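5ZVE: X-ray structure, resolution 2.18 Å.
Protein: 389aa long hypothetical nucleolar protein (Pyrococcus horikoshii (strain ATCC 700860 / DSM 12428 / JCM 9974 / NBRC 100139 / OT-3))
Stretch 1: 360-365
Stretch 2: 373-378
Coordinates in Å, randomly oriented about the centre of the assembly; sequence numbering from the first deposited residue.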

ATOM      1  N   LYS A 360      20.129 -11.469   0.986  1.00 27.74           N
ATOM      2  CA  LYS A 360      20.224 -10.043   0.684  1.00 25.64           C
ATOM      3  C   LYS A 360      18.884  -9.375   0.379  1.00 27.90           C
ATOM      4  O   LYS A 360      18.825  -8.153   0.222  1.00 29.01           O
ATOM      5  CB  LYS A 360      21.186  -9.818  -0.482  1.00 28.56           C
ATOM      6  CG  LYS A 360      22.622 -10.221  -0.173  1.00 32.12           C
ATOM      7  CD  LYS A 360      23.547  -9.882  -1.320  1.00 33.84           C
ATOM      8  CE  LYS A 360      24.995 -10.131  -0.949  1.00 33.12           C
ATOM      9  NZ  LYS A 360      25.911  -9.736  -2.052  1.00 37.98           N
ATOM     10  N   VAL A 361      17.814 -10.159   0.297  1.00 25.38           N
ATOM     11  CA  VAL A 361      16.483  -9.580   0.119  1.00 27.95           C
ATOM     12  C   VAL A 361      15.932  -9.082   1.440  1.00 21.61           C
ATOM     13  O   VAL A 361      16.356  -9.522   2.507  1.00 24.03           O
ATOM     14  CB  VAL A 361      15.491 -10.581  -0.508  1.00 23.79           C
ATOM     15  CG1 VAL A 361      15.910 -10.910  -1.925  1.00 26.65           C
ATOM     16  CG2 VAL A 361      15.374 -11.835   0.346  1.00 23.72           C
ATOM     17  N   GLN A 362      14.972  -8.171   1.365  1.00 23.78           N
ATOM     18  CA  GLN A 362      14.489  -7.502   2.562  1.00 23.40           C
ATOM     19  C   GLN A 362      12.985  -7.673   2.732  1.00 19.57           C
ATOM     20  O   GLN A 362      12.203  -7.294   1.862  1.00 18.75           O
ATOM     21  CB  GLN A 362      14.852  -6.015   2.513  1.00 20.46           C
ATOM     22  CG  GLN A 362      14.526  -5.257   3.787  1.00 24.23           C
ATOM     23  CD  GLN A 362      15.015  -3.825   3.767  1.00 20.04           C
ATOM     24  OE1 GLN A 362      14.961  -3.136   4.781  1.00 26.86           O
ATOM     25  NE2 GLN A 362      15.486  -3.368   2.613  1.00 19.30           N
ATOM     26  N   ARG A 363      12.585  -8.235   3.868  1.00 18.60           N
ATOM     27  CA  ARG A 363      11.169  -8.423   4.157  1.00 19.67           C
ATOM     28  C   ARG A 363      10.701  -7.502   5.269  1.00 23.96           C
ATOM     29  O   ARG A 363      11.456  -7.178   6.183  1.00 21.03           O
ATOM     30  CB  ARG A 363      10.873  -9.873   4.544  1.00 23.59           C
ATOM     31  CG  ARG A 363      10.425 -10.759   3.386  1.00 25.15           C
ATOM     32  CD  ARG A 363      10.183 -12.175   3.864  1.00 22.88           C
ATOM     33  NE  ARG A 363       9.629 -13.038   2.825  1.00 23.46           N
ATOM     34  CZ  ARG A 363       8.334 -13.320   2.707  1.00 30.17           C
ATOM     35  NH1 ARG A 363       7.456 -12.796   3.557  1.00 26.32           N
ATOM     36  NH2 ARG A 363       7.915 -14.124   1.739  1.00 26.29           N
ATOM     37  N   PHE A 364       9.442  -7.091   5.177  1.00 21.31           N
ATOM     38  CA  PHE A 364       8.797  -6.329   6.228  1.00 22.56           C
ATOM     39  C   PHE A 364       7.613  -7.117   6.772  1.00 22.39           C
ATOM     40  O   PHE A 364       6.870  -7.744   6.016  1.00 21.67           O
ATOM     41  CB  PHE A 364       8.348  -4.960   5.715  1.00 23.35           C
ATOM     42  CG  PHE A 364       9.485  -4.019   5.413  1.00 21.62           C
ATOM     43  CD1 PHE A 364      10.075  -4.000   4.160  1.00 21.90           C
ATOM     44  CD2 PHE A 364       9.957  -3.151   6.385  1.00 22.74           C
ATOM     45  CE1 PHE A 364      11.122  -3.134   3.883  1.00 25.92           C
ATOM     46  CE2 PHE A 364      11.002  -2.278   6.115  1.00 22.95           C
ATOM     47  CZ  PHE A 364      11.586  -2.271   4.861  1.00 20.05           C
ATOM     48  N   TYR A 365       7.474  -7.110   8.092  1.00 21.92           N
ATOM     49  CA  TYR A 365       6.386  -7.799   8.769  1.00 24.17           C
ATOM     50  C   TYR A 365       5.605  -6.810   9.619  1.00 24.66           C
ATOM     51  O   TYR A 365       6.198  -5.909  10.210  1.00 24.91           O
ATOM     52  CB  TYR A 365       6.920  -8.929   9.643  1.00 26.31           C
ATOM     53  CG  TYR A 365       7.575 -10.053   8.875  1.00 23.79           C
ATOM     54  CD1 TYR A 365       6.811 -11.054   8.292  1.00 27.36           C
ATOM     55  CD2 TYR A 365       8.957 -10.116   8.742  1.00 22.00           C
ATOM     56  CE1 TYR A 365       7.405 -12.091   7.593  1.00 24.50           C
ATOM     57  CE2 TYR A 365       9.562 -11.150   8.044  1.00 24.02           C
ATOM     58  CZ  TYR A 365       8.778 -12.133   7.473  1.00 25.02           C
ATOM     59  OH  TYR A 365       9.361 -13.168   6.778  1.00 33.56           O
TER
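Stretch 2 373-378: GFFIAK

Where the ladder of strand-to-strand hydrogen bonds ends, a water takes over: it accepts from Lys 378 N at 2.8 Å and lies 3.0 Å from Lys 360 O, to which it can donate, bridging backbones that no longer meet directly. Residues 374-378 of stretch 2 form an extended strand that continues later in the chain, running antiparallel to the strand that ends at Phe 364, with 169° between their directions and a closest axial approach of 4.7 Å. Gly 373, just before the strand, is still extended (phi/psi -65/137), and its CA lies 3.4 Å from Phe 364 O. Two hydrogen-bonded pairs set the register. Phe 374 N donates to Phe 364 O (3.1 Å) and Phe 364 N to Phe 374 O (3.0 Å); Ile 376 N donates to Gln 362 O and Gln 362 N to Ile 376 O, both at 2.9 Å. Between them Phe 375 faces Arg 363 as a non-hydrogen-bonded pair, CA to CA 4.6 Å. Phe 374 and Ile 376 share one face with Gln 362 and Phe 364: Phe 374 CB lies 3.8 Å from Phe 364 CB, and Ile 376 CD1 meets the edge of the Phe 364 ring, 3.8 Å from CE1. On the other face, Phe 375 (chi1 t) reaches along Arg 363, CD1 to CG 3.6 Å, and on to Val 361, CE1 to CG2 3.8 Å. Ala 377 CB packs 3.6 Å from Val 361 CG1.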

ATOM      1  N   GLY A 373       2.890  -5.980   5.272  1.00 21.21           N
ATOM      2  CA  GLY A 373       3.757  -7.062   4.855  1.00 16.53           C
ATOM      3  C   GLY A 373       4.316  -6.701   3.496  1.00 22.38           C
ATOM      4  O   GLY A 373       3.587  -6.211   2.632  1.00 23.00           O
ATOM      5  N   PHE A 374       5.606  -6.932   3.291  1.00 20.07           N
ATOM      6  CA  PHE A 374       6.261  -6.408   2.103  1.00 19.12           C
ATOM      7  C   PHE A 374       7.517  -7.189   1.771  1.00 18.73           C
ATOM      8  O   PHE A 374       8.046  -7.922   2.607  1.00 22.44           O
ATOM      9  CB  PHE A 374       6.597  -4.930   2.304  1.00 21.16           C
ATOM     10  CG  PHE A 374       6.531  -4.111   1.046  1.00 20.72           C
ATOM     11  CD1 PHE A 374       5.324  -3.580   0.615  1.00 19.78           C
ATOM     12  CD2 PHE A 374       7.676  -3.851   0.310  1.00 19.13           C
ATOM     13  CE1 PHE A 374       5.259  -2.814  -0.530  1.00 17.08           C
ATOM     14  CE2 PHE A 374       7.616  -3.086  -0.836  1.00 19.56           C
ATOM     15  CZ  PHE A 374       6.406  -2.569  -1.258  1.00 19.96           C
ATOM     16  N   PHE A 375       7.993  -7.022   0.545  1.00 20.03           N
ATOM     17  CA  PHE A 375       9.158  -7.755   0.078  1.00 18.81           C
ATOM     18  C   PHE A 375       9.929  -6.927  -0.939  1.00 20.60           C
ATOM     19  O   PHE A 375       9.337  -6.325  -1.830  1.00 21.51           O
ATOM     20  CB  PHE A 375       8.731  -9.096  -0.529  1.00 19.50           C
ATOM     21  CG  PHE A 375       9.872  -9.908  -1.066  1.00 21.54           C
ATOM     22  CD1 PHE A 375      10.644 -10.685  -0.216  1.00 23.64           C
ATOM     23  CD2 PHE A 375      10.172  -9.897  -2.419  1.00 21.97           C
ATOM     24  CE1 PHE A 375      11.704 -11.430  -0.707  1.00 26.92           C
ATOM     25  CE2 PHE A 375      11.223 -10.645  -2.918  1.00 21.24           C
ATOM     26  CZ  PHE A 375      11.990 -11.413  -2.062  1.00 24.88           C
ATOM     27  N   ILE A 376      11.250  -6.895  -0.800  1.00 17.66           N
ATOM     28  CA  ILE A 376      12.104  -6.132  -1.708  1.00 20.23           C
ATOM     29  C   ILE A 376      13.339  -6.933  -2.104  1.00 21.90           C
ATOM     30  O   ILE A 376      14.089  -7.393  -1.244  1.00 21.63           O
ATOM     31  CB  ILE A 376      12.586  -4.797  -1.084  1.00 22.23           C
ATOM     32  CG1 ILE A 376      11.424  -3.996  -0.491  1.00 21.56           C
ATOM     33  CG2 ILE A 376      13.340  -3.966  -2.113  1.00 17.52           C
ATOM     34  CD1 ILE A 376      11.877  -2.684   0.175  1.00 18.97           C
ATOM     35  N   ALA A 377      13.545  -7.094  -3.407  1.00 22.08           N
ATOM     36  CA  ALA A 377      14.755  -7.721  -3.921  1.00 23.71           C
ATOM     37  C   ALA A 377      15.478  -6.779  -4.877  1.00 21.73           C
ATOM     38  O   ALA A 377      14.851  -6.158  -5.734  1.00 21.42           O
ATOM     39  CB  ALA A 377      14.419  -9.037  -4.622  1.00 20.01           C
ATOM     40  N   LYS A 378      16.797  -6.687  -4.739  1.00 24.09           N
ATOM     41  CA  LYS A 378      17.599  -5.866  -5.639  1.00 25.70           C
ATOM     42  C   LYS A 378      18.608  -6.720  -6.379  1.00 26.14           C
ATOM     43  O   LYS A 378      19.438  -7.382  -5.754  1.00 24.11           O
ATOM     44  CB  LYS A 378      18.332  -4.765  -4.877  1.00 25.13           C
ATOM     45  CG  LYS A 378      19.185  -3.880  -5.771  1.00 21.94           C
ATOM     46  CD  LYS A 378      20.222  -3.127  -4.967  1.00 23.97           C
ATOM     47  CE  LYS A 378      20.943  -2.114  -5.831  1.00 28.13           C
ATOM     48  NZ  LYS A 378      22.038  -1.443  -5.088  1.00 32.94           N
TER
HETATM   49  O   HOH W   1      18.432  -7.496  -2.658  1.00 25.27           O